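Local structure of enterobactin synthetase component F-related protein (Vibrio cholerae serotype O1, 4OXI) at residues D90-Q95 with Y111-A116; H214-I219 with G427-P432; L292-F297 with I313-Q318. The protein probably activates glycine with ATP, forming glycyl-adenosine-5'-phosphate, as the adenylation domain of a lipopolysaccharide modification pathway linked to antimicrobial peptide resistance. All coordinates share one frame; numbering follows the deposited sequence.

Contact 1: residues D90-Q95 with Y111-A116; sequences DYWHLQ and YSAIWA
Two torsions of Trp92 direct its indole at Ala113 and Ala116: CG stands anti to the carbonyl carbon (chi1 -69°), and a chi2 of -23° turns the six-membered part of the ring system toward helix 108-119. The far end of that ring does the touching. CZ3 lies 3.6 Å from CB of Ala116, while CH2 lies 3.9 Å from CB of Ala113. The two methyls approach differently: Ala113 CB sits at the rim of the indole, near its plane, whereas Ala116 CB comes in obliquely. The carbonyl O of Ala113 also lies at the edge, in the ring plane, 3.9 Å from CZ3 of Trp92. Because the two alanines are three residues apart in a helix, their methyls project on neighbouring parts of its surface, and their small size lets one large side chain from helix 78-95 reach the second helix. Strand 99-102, between the two helices in sequence, packs against both, with Trp92 on Val100 and Ala113 on Ile102. The Trp92 ring also meets Tyr172 edge-to-face, and Ala116 touches Leu88 of helix 78-95. Helix 108-119 itself makes the beta-alpha-beta crossover from strand 99-102 to the parallel strand 123-126. No hydrogen bond spans the two segments, and all three touching residues are buried. The evidence therefore points to shape and dispersion as the cohesive forces; any attraction between the indole C-H edge and the Ala113 carbonyl would be faint at this separation.

Contact 2: residues H214-I219 with G427-P432; sequences HEYAYI and GYLNDP
The hairpin of strands 216-222 and 230-235, whose connecting glycine-rich turn matches the phosphate-binding loop signature of adenylate-forming enzymes, presents Tyr216 and Ile219 to Leu429. Its first strand carries a classic beta bulge, with Ala217 and Tyr218 both facing Val234. Leu429 belongs to the loop between strand 416-419 and helix 432-438, so the contact joins parts of the chain more than 200 residues apart. The backbones stay well separated, the nearest CA atoms, those of Ile219 and Leu429, being 8.9 Å apart; side chains alone bridge the gap. Leu429 has CG anti to its amide nitrogen (chi1 -161°), which carries its forked end across to the hairpin. One branch, CD1, meets the tyrosine obliquely, 4.0 Å from Tyr216 CE2. The other branch, CD2, serves the isoleucine, and these two side chains meet nearly at right angles. At the base of the tyrosine, Tyr216 N donates to Glu215 OE2 over 2.9 Å, on the anti side of the carboxylate and 21° out of its plane. Asp431 is the N-cap of helix 432-438: its side chain caps a backbone N, and OD2 also bonds Asn434 ND2. Ile219 CD1 and CG2 lie 4.1 and 4.2 Å from Leu429 CD2.

Contact 3: residues L292-F297 with I313-Q318; sequences LSPAEF and IELALQ
Ala295 and Ala316 mark where the backbones of helices 294-301 and 311-318 come closest, their CA atoms standing 6.0 Å apart. Only methyls separate the backbones there: Ala295 CB meets Ala316 CB at 4.1 Å, and both residues are buried. Pro294, also buried, extends this close zone by setting its CD against Leu315 CD2 at 4.0 Å, the two side chains crossing obliquely. On the open side the partners are Leu292, an exposed residue in the loop ahead of the first helix, and the partly exposed Leu315. Here the backbones are farther apart, with the CA atoms of Leu292 and Leu315 at 7.4 Å, and the long Leu315 side chain makes the touch. It reaches over with CG anti to the backbone N (chi1 175°), bringing CD2 to 3.8 Å from Leu292 CD2, with the side chains roughly perpendicular. The same methyl lies 3.6 Å from Leu292 O, so Leu315 packs on the loop backbone as well as on its side chain. One methyl thus touches both Leu292 and Pro294, linking the solvent side to the buried side. No hydrogen bond crosses between the segments, although Glu296 OE1 forms a salt bridge with NH1 of Arg319, and Ala316 O accepts a hydrogen bond from OG1 of Thr321, both partners lying just beyond 313-318. The two helices flank strand 305-308 in sequence, an outer strand of a five-stranded mixed sheet. Helix 311-318 is in turn covered by helix 342-352, where Ile313 meets Trp348 and Leu317 meets Leu344.

Overall arrangement
Along the chain, contact 1 is complete before contact 2 begins, while both segments of contact 3 fall between 214-219 and 427-432. Contacts 1 and 2 are the closer neighbours, their centres 20 Å apart and nearest atoms about 7 Å; strand 99-102 touches side chains of both, and strand 123-126 follows helix 108-119 and bonds to the backbone of 214-219. Contact 3 lies 35 Å, centre to centre, from each of the others. The side chain of Ile219 in contact 2 is about 13 Å from the bound glycyl-adenylate. Within the AMP-binding region, contacts 1 and 3 are thus local helix packing, whereas contact 2 joins the hairpin bearing the probable phosphate-binding loop to the later loop 427-432.

Contact 1: residues D90-Q95 with Y111-A116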
loop_
_atom_site.group_PDB
_atom_site.type_symbol
_atom_site.label_atom_id
_atom_site.label_comp_id
_atom_site.label_asym_id
_atom_site.label_seq_id
_atom_site.Cartn_x
_atom_site.Cartn_y
_atom_site.Cartn_z
ATOM N N ASP A 90 -24.268 -7.713 -3.045
ATOM C CA ASP A 90 -25.392 -8.646 -3.067
ATOM C C ASP A 90 -25.237 -9.642 -4.202
ATOM O O ASP A 90 -25.490 -10.824 -4.032
ATOM C CB ASP A 90 -26.722 -7.907 -3.239
ATOM C CG ASP A 90 -27.179 -7.208 -1.972
ATOM O OD1 ASP A 90 -26.579 -7.449 -0.893
ATOM O OD2 ASP A 90 -28.146 -6.415 -2.061
ATOM N N TYR A 91 -24.838 -9.155 -5.370
ATOM C CA TYR A 91 -24.695 -10.004 -6.534
ATOM C C TYR A 91 -23.581 -11.040 -6.288
ATOM O O TYR A 91 -23.782 -12.242 -6.508
ATOM C CB TYR A 91 -24.413 -9.130 -7.762
ATOM C CG TYR A 91 -24.556 -9.805 -9.108
ATOM C CD1 TYR A 91 -25.618 -9.497 -9.957
ATOM C CD2 TYR A 91 -23.617 -10.725 -9.545
ATOM C CE1 TYR A 91 -25.736 -10.100 -11.202
ATOM C CE2 TYR A 91 -23.726 -11.334 -10.781
ATOM C CZ TYR A 91 -24.782 -11.016 -11.603
ATOM O OH TYR A 91 -24.872 -11.621 -12.836
ATOM N N TRP A 92 -22.424 -10.579 -5.810
ATOM C CA TRP A 92 -21.306 -11.478 -5.490
ATOM C C TRP A 92 -21.665 -12.546 -4.454
ATOM O O TRP A 92 -21.239 -13.679 -4.582
ATOM C CB TRP A 92 -20.104 -10.674 -4.988
ATOM C CG TRP A 92 -19.476 -9.852 -6.051
ATOM C CD1 TRP A 92 -19.558 -10.060 -7.397
ATOM C CD2 TRP A 92 -18.662 -8.680 -5.870
ATOM N NE1 TRP A 92 -18.843 -9.092 -8.067
ATOM C CE2 TRP A 92 -18.287 -8.232 -7.151
ATOM C CE3 TRP A 92 -18.216 -7.971 -4.749
ATOM C CZ2 TRP A 92 -17.480 -7.105 -7.346
ATOM C CZ3 TRP A 92 -17.402 -6.851 -4.941
ATOM C CH2 TRP A 92 -17.053 -6.427 -6.228
ATOM N N HIS A 93 -22.421 -12.175 -3.421
ATOM C CA HIS A 93 -22.917 -13.141 -2.436
ATOM C C HIS A 93 -23.747 -14.243 -3.092
ATOM O O HIS A 93 -23.561 -15.429 -2.800
ATOM C CB HIS A 93 -23.767 -12.447 -1.372
ATOM C CG HIS A 93 -22.961 -11.726 -0.339
ATOM N ND1 HIS A 93 -23.537 -10.940 0.635
ATOM C CD2 HIS A 93 -21.624 -11.674 -0.130
ATOM C CE1 HIS A 93 -22.587 -10.438 1.407
ATOM N NE2 HIS A 93 -21.419 -10.864 0.963
ATOM N N LEU A 94 -24.660 -13.846 -3.977
ATOM C CA LEU A 94 -25.503 -14.801 -4.683
ATOM C C LEU A 94 -24.680 -15.665 -5.620
ATOM O O LEU A 94 -25.045 -16.807 -5.894
ATOM C CB LEU A 94 -26.593 -14.072 -5.468
ATOM C CG LEU A 94 -27.515 -13.237 -4.583
ATOM C CD1 LEU A 94 -28.608 -12.614 -5.431
ATOM C CD2 LEU A 94 -28.133 -14.085 -3.474
ATOM N N GLN A 95 -23.573 -15.122 -6.117
ATOM C CA GLN A 95 -22.665 -15.878 -6.982
ATOM C C GLN A 95 -21.719 -16.762 -6.180
ATOM O O GLN A 95 -21.045 -17.614 -6.741
ATOM C CB GLN A 95 -21.827 -14.923 -7.843
ATOM C CG GLN A 95 -22.587 -14.287 -9.003
ATOM C CD GLN A 95 -22.931 -15.305 -10.073
ATOM O OE1 GLN A 95 -24.075 -15.736 -10.189
ATOM N NE2 GLN A 95 -21.938 -15.704 -10.848
ATOM N N TYR A 111 -13.216 2.010 -6.401
ATOM C CA TYR A 111 -13.656 2.360 -5.043
ATOM C C TYR A 111 -15.028 1.746 -4.710
ATOM O O TYR A 111 -15.276 1.366 -3.570
ATOM C CB TYR A 111 -13.613 3.894 -4.826
ATOM C CG TYR A 111 -12.218 4.411 -5.106
ATOM C CD1 TYR A 111 -11.255 4.430 -4.121
ATOM C CD2 TYR A 111 -11.850 4.803 -6.383
ATOM C CE1 TYR A 111 -9.952 4.852 -4.395
ATOM C CE2 TYR A 111 -10.572 5.218 -6.664
ATOM C CZ TYR A 111 -9.628 5.241 -5.669
ATOM O OH TYR A 111 -8.356 5.658 -5.977
ATOM N N SER A 112 -15.909 1.658 -5.706
ATOM C CA SER A 112 -17.183 0.958 -5.561
ATOM C C SER A 112 -16.952 -0.491 -5.142
ATOM O O SER A 112 -17.601 -0.990 -4.239
ATOM C CB SER A 112 -17.914 0.941 -6.914
ATOM O OG SER A 112 -18.533 2.184 -7.172
ATOM N N ALA A 113 -16.045 -1.169 -5.843
ATOM C CA ALA A 113 -15.769 -2.584 -5.586
ATOM C C ALA A 113 -15.094 -2.795 -4.249
ATOM O O ALA A 113 -15.355 -3.791 -3.578
ATOM C CB ALA A 113 -14.922 -3.186 -6.712
ATOM N N ILE A 114 -14.227 -1.867 -3.851
ATOM C CA ILE A 114 -13.562 -1.979 -2.550
ATOM C C ILE A 114 -14.552 -1.811 -1.383
ATOM O O ILE A 114 -14.523 -2.590 -0.426
ATOM C CB ILE A 114 -12.386 -1.000 -2.422
ATOM C CG1 ILE A 114 -11.265 -1.398 -3.384
ATOM C CG2 ILE A 114 -11.848 -1.013 -0.995
ATOM C CD1 ILE A 114 -10.097 -0.443 -3.420
ATOM N N TRP A 115 -15.447 -0.828 -1.478
ATOM C CA TRP A 115 -16.519 -0.692 -0.495
ATOM C C TRP A 115 -17.404 -1.939 -0.513
ATOM O O TRP A 115 -17.814 -2.425 0.530
ATOM C CB TRP A 115 -17.417 0.482 -0.844
ATOM C CG TRP A 115 -16.941 1.805 -0.454
ATOM C CD1 TRP A 115 -15.666 2.284 -0.522
ATOM C CD2 TRP A 115 -17.752 2.878 0.042
ATOM N NE1 TRP A 115 -15.632 3.599 -0.087
ATOM C CE2 TRP A 115 -16.902 3.982 0.263
ATOM C CE3 TRP A 115 -19.116 3.011 0.317
ATOM C CZ2 TRP A 115 -17.373 5.204 0.747
ATOM C CZ3 TRP A 115 -19.583 4.226 0.822
ATOM C CH2 TRP A 115 -18.713 5.305 1.024
ATOM N N ALA A 116 -17.713 -2.431 -1.708
ATOM C CA ALA A 116 -18.566 -3.605 -1.857
ATOM C C ALA A 116 -17.922 -4.797 -1.183
ATOM O O ALA A 116 -18.588 -5.591 -0.526
ATOM C CB ALA A 116 -18.800 -3.919 -3.353
#

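Contact 2: residues H214-I219 with G427-P432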
loop_
_atom_site.group_PDB
_atom_site.type_symbol
_atom_site.label_atom_id
_atom_site.label_comp_id
_atom_site.label_asym_id
_atom_site.label_seq_id
_atom_site.Cartn_x
_atom_site.Cartn_y
_atom_site.Cartn_z
ATOM N N HIS A 214 -11.482 -13.208 10.886
ATOM C CA HIS A 214 -10.236 -13.798 10.418
ATOM C C HIS A 214 -10.186 -14.069 8.929
ATOM O O HIS A 214 -9.138 -14.436 8.402
ATOM C CB HIS A 214 -9.893 -15.045 11.226
ATOM C CG HIS A 214 -9.625 -14.740 12.663
ATOM N ND1 HIS A 214 -8.695 -13.796 13.054
ATOM C CD2 HIS A 214 -10.198 -15.202 13.800
ATOM C CE1 HIS A 214 -8.693 -13.707 14.372
ATOM N NE2 HIS A 214 -9.593 -14.550 14.848
ATOM N N GLU A 215 -11.308 -13.868 8.251
ATOM C CA GLU A 215 -11.330 -13.877 6.790
ATOM C C GLU A 215 -10.430 -12.751 6.252
ATOM O O GLU A 215 -10.210 -11.741 6.919
ATOM C CB GLU A 215 -12.773 -13.706 6.295
ATOM C CG GLU A 215 -12.942 -13.694 4.798
ATOM C CD GLU A 215 -12.483 -14.984 4.150
ATOM O OE1 GLU A 215 -13.301 -15.935 4.114
ATOM O OE2 GLU A 215 -11.316 -15.048 3.676
ATOM N N TYR A 216 -9.884 -12.932 5.060
ATOM C CA TYR A 216 -9.023 -11.912 4.468
ATOM C C TYR A 216 -9.842 -10.752 3.897
ATOM O O TYR A 216 -10.821 -10.971 3.165
ATOM C CB TYR A 216 -8.196 -12.529 3.353
ATOM C CG TYR A 216 -7.285 -13.658 3.789
ATOM C CD1 TYR A 216 -6.610 -13.609 5.007
ATOM C CD2 TYR A 216 -7.086 -14.767 2.973
ATOM C CE1 TYR A 216 -5.761 -14.651 5.408
ATOM C CE2 TYR A 216 -6.244 -15.808 3.362
ATOM C CZ TYR A 216 -5.582 -15.737 4.574
ATOM O OH TYR A 216 -4.740 -16.753 4.945
ATOM N N ALA A 217 -9.433 -9.522 4.213
ATOM C CA ALA A 217 -10.079 -8.330 3.660
ATOM C C ALA A 217 -9.458 -7.946 2.314
ATOM O O ALA A 217 -10.168 -7.518 1.383
ATOM C CB ALA A 217 -10.000 -7.158 4.649
ATOM N N TYR A 218 -8.138 -8.087 2.209
ATOM C CA TYR A 218 -7.470 -7.833 0.933
ATOM C C TYR A 218 -6.176 -8.607 0.841
ATOM O O TYR A 218 -5.615 -9.004 1.860
ATOM C CB TYR A 218 -7.192 -6.331 0.726
ATOM C CG TYR A 218 -6.307 -5.675 1.780
ATOM C CD1 TYR A 218 -4.923 -5.616 1.625
ATOM C CD2 TYR A 218 -6.858 -5.103 2.916
ATOM C CE1 TYR A 218 -4.121 -5.007 2.582
ATOM C CE2 TYR A 218 -6.058 -4.490 3.884
ATOM C CZ TYR A 218 -4.696 -4.455 3.709
ATOM O OH TYR A 218 -3.905 -3.852 4.664
ATOM N N ILE A 219 -5.698 -8.824 -0.379
ATOM C CA ILE A 219 -4.408 -9.481 -0.554
ATOM C C ILE A 219 -3.479 -8.617 -1.390
ATOM O O ILE A 219 -3.800 -8.272 -2.532
ATOM C CB ILE A 219 -4.570 -10.845 -1.257
ATOM C CG1 ILE A 219 -5.535 -11.740 -0.461
ATOM C CG2 ILE A 219 -3.211 -11.492 -1.465
ATOM C CD1 ILE A 219 -6.002 -12.978 -1.234
ATOM N N GLY A 427 1.490 -14.894 8.026
ATOM C CA GLY A 427 2.662 -15.321 7.279
ATOM C C GLY A 427 2.383 -14.970 5.833
ATOM O O GLY A 427 1.419 -14.259 5.540
ATOM N N TYR A 428 3.213 -15.450 4.922
ATOM C CA TYR A 428 2.969 -15.205 3.510
ATOM C C TYR A 428 2.012 -16.272 2.982
ATOM O O TYR A 428 2.018 -17.413 3.444
ATOM C CB TYR A 428 4.287 -15.197 2.731
ATOM C CG TYR A 428 5.236 -14.091 3.166
ATOM C CD1 TYR A 428 5.004 -12.765 2.805
ATOM C CD2 TYR A 428 6.356 -14.364 3.940
ATOM C CE1 TYR A 428 5.864 -11.740 3.200
ATOM C CE2 TYR A 428 7.228 -13.346 4.333
ATOM C CZ TYR A 428 6.967 -12.036 3.961
ATOM O OH TYR A 428 7.809 -11.015 4.350
ATOM N N LEU A 429 1.179 -15.895 2.022
ATOM C CA LEU A 429 0.190 -16.800 1.452
ATOM C C LEU A 429 0.871 -17.934 0.677
ATOM O O LEU A 429 1.663 -17.678 -0.235
ATOM C CB LEU A 429 -0.737 -15.999 0.529
ATOM C CG LEU A 429 -2.097 -16.571 0.141
ATOM C CD1 LEU A 429 -2.882 -16.900 1.390
ATOM C CD2 LEU A 429 -2.855 -15.573 -0.748
ATOM N N ASN A 430 0.565 -19.175 1.055
ATOM C CA ASN A 430 1.099 -20.382 0.399
ATOM C C ASN A 430 2.604 -20.353 0.113
ATOM O O ASN A 430 3.046 -20.722 -0.980
ATOM C CB ASN A 430 0.325 -20.671 -0.892
ATOM C CG ASN A 430 -1.174 -20.572 -0.700
ATOM O OD1 ASN A 430 -1.861 -19.867 -1.442
ATOM N ND2 ASN A 430 -1.690 -21.261 0.315
ATOM N N ASP A 431 3.383 -19.898 1.091
ATOM C CA ASP A 431 4.832 -19.770 0.923
ATOM C C ASP A 431 5.488 -20.064 2.269
ATOM O O ASP A 431 5.934 -19.153 2.966
ATOM C CB ASP A 431 5.170 -18.358 0.431
ATOM C CG ASP A 431 6.638 -18.182 0.071
ATOM O OD1 ASP A 431 7.477 -19.054 0.413
ATOM O OD2 ASP A 431 6.960 -17.136 -0.543
ATOM N N PRO A 432 5.525 -21.350 2.650
ATOM C CA PRO A 432 5.993 -21.764 3.976
ATOM C C PRO A 432 7.467 -21.465 4.184
ATOM O O PRO A 432 7.875 -21.173 5.311
ATOM C CB PRO A 432 5.757 -23.278 3.970
ATOM C CG PRO A 432 4.692 -23.490 2.933
ATOM C CD PRO A 432 5.030 -22.494 1.865
#

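Contact 3: residues L292-F297 with I313-Q318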
loop_
_atom_site.group_PDB
_atom_site.type_symbol
_atom_site.label_atom_id
_atom_site.label_comp_id
_atom_site.label_asym_id
_atom_site.label_seq_id
_atom_site.Cartn_x
_atom_site.Cartn_y
_atom_site.Cartn_z
ATOM N N LEU A 292 2.190 14.156 -9.926
ATOM C CA LEU A 292 3.424 14.920 -10.019
ATOM C C LEU A 292 3.253 16.374 -9.579
ATOM O O LEU A 292 4.233 17.121 -9.527
ATOM C CB LEU A 292 4.029 14.828 -11.426
ATOM C CG LEU A 292 4.616 13.452 -11.737
ATOM C CD1 LEU A 292 5.340 13.451 -13.066
ATOM C CD2 LEU A 292 5.548 13.016 -10.617
ATOM N N SER A 293 2.026 16.770 -9.245
ATOM C CA SER A 293 1.822 18.081 -8.619
ATOM C C SER A 293 0.963 17.976 -7.351
ATOM O O SER A 293 -0.190 18.414 -7.324
ATOM C CB SER A 293 1.202 19.051 -9.618
ATOM O OG SER A 293 0.085 18.460 -10.244
ATOM N N PRO A 294 1.528 17.390 -6.289
ATOM C CA PRO A 294 0.710 17.093 -5.111
ATOM C C PRO A 294 0.278 18.342 -4.336
ATOM O O PRO A 294 -0.881 18.419 -3.916
ATOM C CB PRO A 294 1.628 16.197 -4.268
ATOM C CG PRO A 294 3.014 16.585 -4.686
ATOM C CD PRO A 294 2.908 16.889 -6.151
ATOM N N ALA A 295 1.181 19.302 -4.162
ATOM C CA ALA A 295 0.841 20.525 -3.450
ATOM C C ALA A 295 -0.255 21.313 -4.168
ATOM O O ALA A 295 -1.187 21.828 -3.534
ATOM C CB ALA A 295 2.084 21.383 -3.248
ATOM N N GLU A 296 -0.152 21.419 -5.487
ATOM C CA GLU A 296 -1.222 22.061 -6.251
ATOM C C GLU A 296 -2.549 21.318 -6.110
ATOM O O GLU A 296 -3.608 21.943 -6.036
ATOM C CB GLU A 296 -0.865 22.176 -7.728
ATOM C CG GLU A 296 0.331 23.060 -8.023
ATOM C CD GLU A 296 1.605 22.260 -8.182
ATOM O OE1 GLU A 296 2.329 22.483 -9.180
ATOM O OE2 GLU A 296 1.883 21.399 -7.314
ATOM N N PHE A 297 -2.504 19.989 -6.083
ATOM C CA PHE A 297 -3.739 19.227 -5.904
ATOM C C PHE A 297 -4.348 19.542 -4.528
ATOM O O PHE A 297 -5.538 19.816 -4.414
ATOM C CB PHE A 297 -3.489 17.714 -6.077
ATOM C CG PHE A 297 -4.758 16.890 -6.107
ATOM C CD1 PHE A 297 -5.215 16.251 -4.971
ATOM C CD2 PHE A 297 -5.495 16.768 -7.275
ATOM C CE1 PHE A 297 -6.382 15.506 -5.004
ATOM C CE2 PHE A 297 -6.663 16.034 -7.313
ATOM C CZ PHE A 297 -7.111 15.398 -6.178
ATOM N N ILE A 313 7.250 15.423 -0.709
ATOM C CA ILE A 313 7.742 16.703 -0.200
ATOM C C ILE A 313 8.876 17.226 -1.067
ATOM O O ILE A 313 8.930 18.415 -1.378
ATOM C CB ILE A 313 8.259 16.595 1.241
ATOM C CG1 ILE A 313 7.178 16.009 2.158
ATOM C CG2 ILE A 313 8.726 17.967 1.742
ATOM C CD1 ILE A 313 7.718 15.565 3.535
ATOM N N GLU A 314 9.783 16.337 -1.458
ATOM C CA GLU A 314 10.911 16.737 -2.290
ATOM C C GLU A 314 10.423 17.249 -3.627
ATOM O O GLU A 314 10.889 18.277 -4.127
ATOM C CB GLU A 314 11.858 15.567 -2.506
ATOM C CG GLU A 314 12.766 15.316 -1.332
ATOM C CD GLU A 314 13.962 14.472 -1.716
ATOM O OE1 GLU A 314 15.085 14.773 -1.246
ATOM O OE2 GLU A 314 13.771 13.515 -2.495
ATOM N N LEU A 315 9.476 16.519 -4.201
ATOM C CA LEU A 315 8.868 16.903 -5.466
ATOM C C LEU A 315 8.206 18.279 -5.381
ATOM O O LEU A 315 8.374 19.118 -6.268
ATOM C CB LEU A 315 7.846 15.855 -5.877
ATOM C CG LEU A 315 7.013 16.153 -7.116
ATOM C CD1 LEU A 315 7.904 16.460 -8.319
ATOM C CD2 LEU A 315 6.126 14.961 -7.412
ATOM N N ALA A 316 7.452 18.510 -4.313
ATOM C CA ALA A 316 6.785 19.791 -4.147
ATOM C C ALA A 316 7.808 20.928 -4.057
ATOM O O ALA A 316 7.556 22.028 -4.551
ATOM C CB ALA A 316 5.885 19.769 -2.925
ATOM N N LEU A 317 8.959 20.650 -3.437
ATOM C CA LEU A 317 10.049 21.623 -3.331
ATOM C C LEU A 317 10.719 21.891 -4.671
ATOM O O LEU A 317 11.096 23.032 -4.967
ATOM C CB LEU A 317 11.096 21.163 -2.318
ATOM C CG LEU A 317 10.667 21.337 -0.864
ATOM C CD1 LEU A 317 11.637 20.655 0.089
ATOM C CD2 LEU A 317 10.529 22.814 -0.538
ATOM N N GLN A 318 10.874 20.840 -5.475
ATOM C CA GLN A 318 11.491 20.971 -6.791
ATOM C C GLN A 318 10.650 21.863 -7.701
ATOM O O GLN A 318 11.188 22.610 -8.518
ATOM C CB GLN A 318 11.728 19.591 -7.427
ATOM C CG GLN A 318 12.927 18.843 -6.824
ATOM C CD GLN A 318 12.872 17.322 -7.010
ATOM O OE1 GLN A 318 12.084 16.799 -7.809
ATOM N NE2 GLN A 318 13.713 16.607 -6.259
#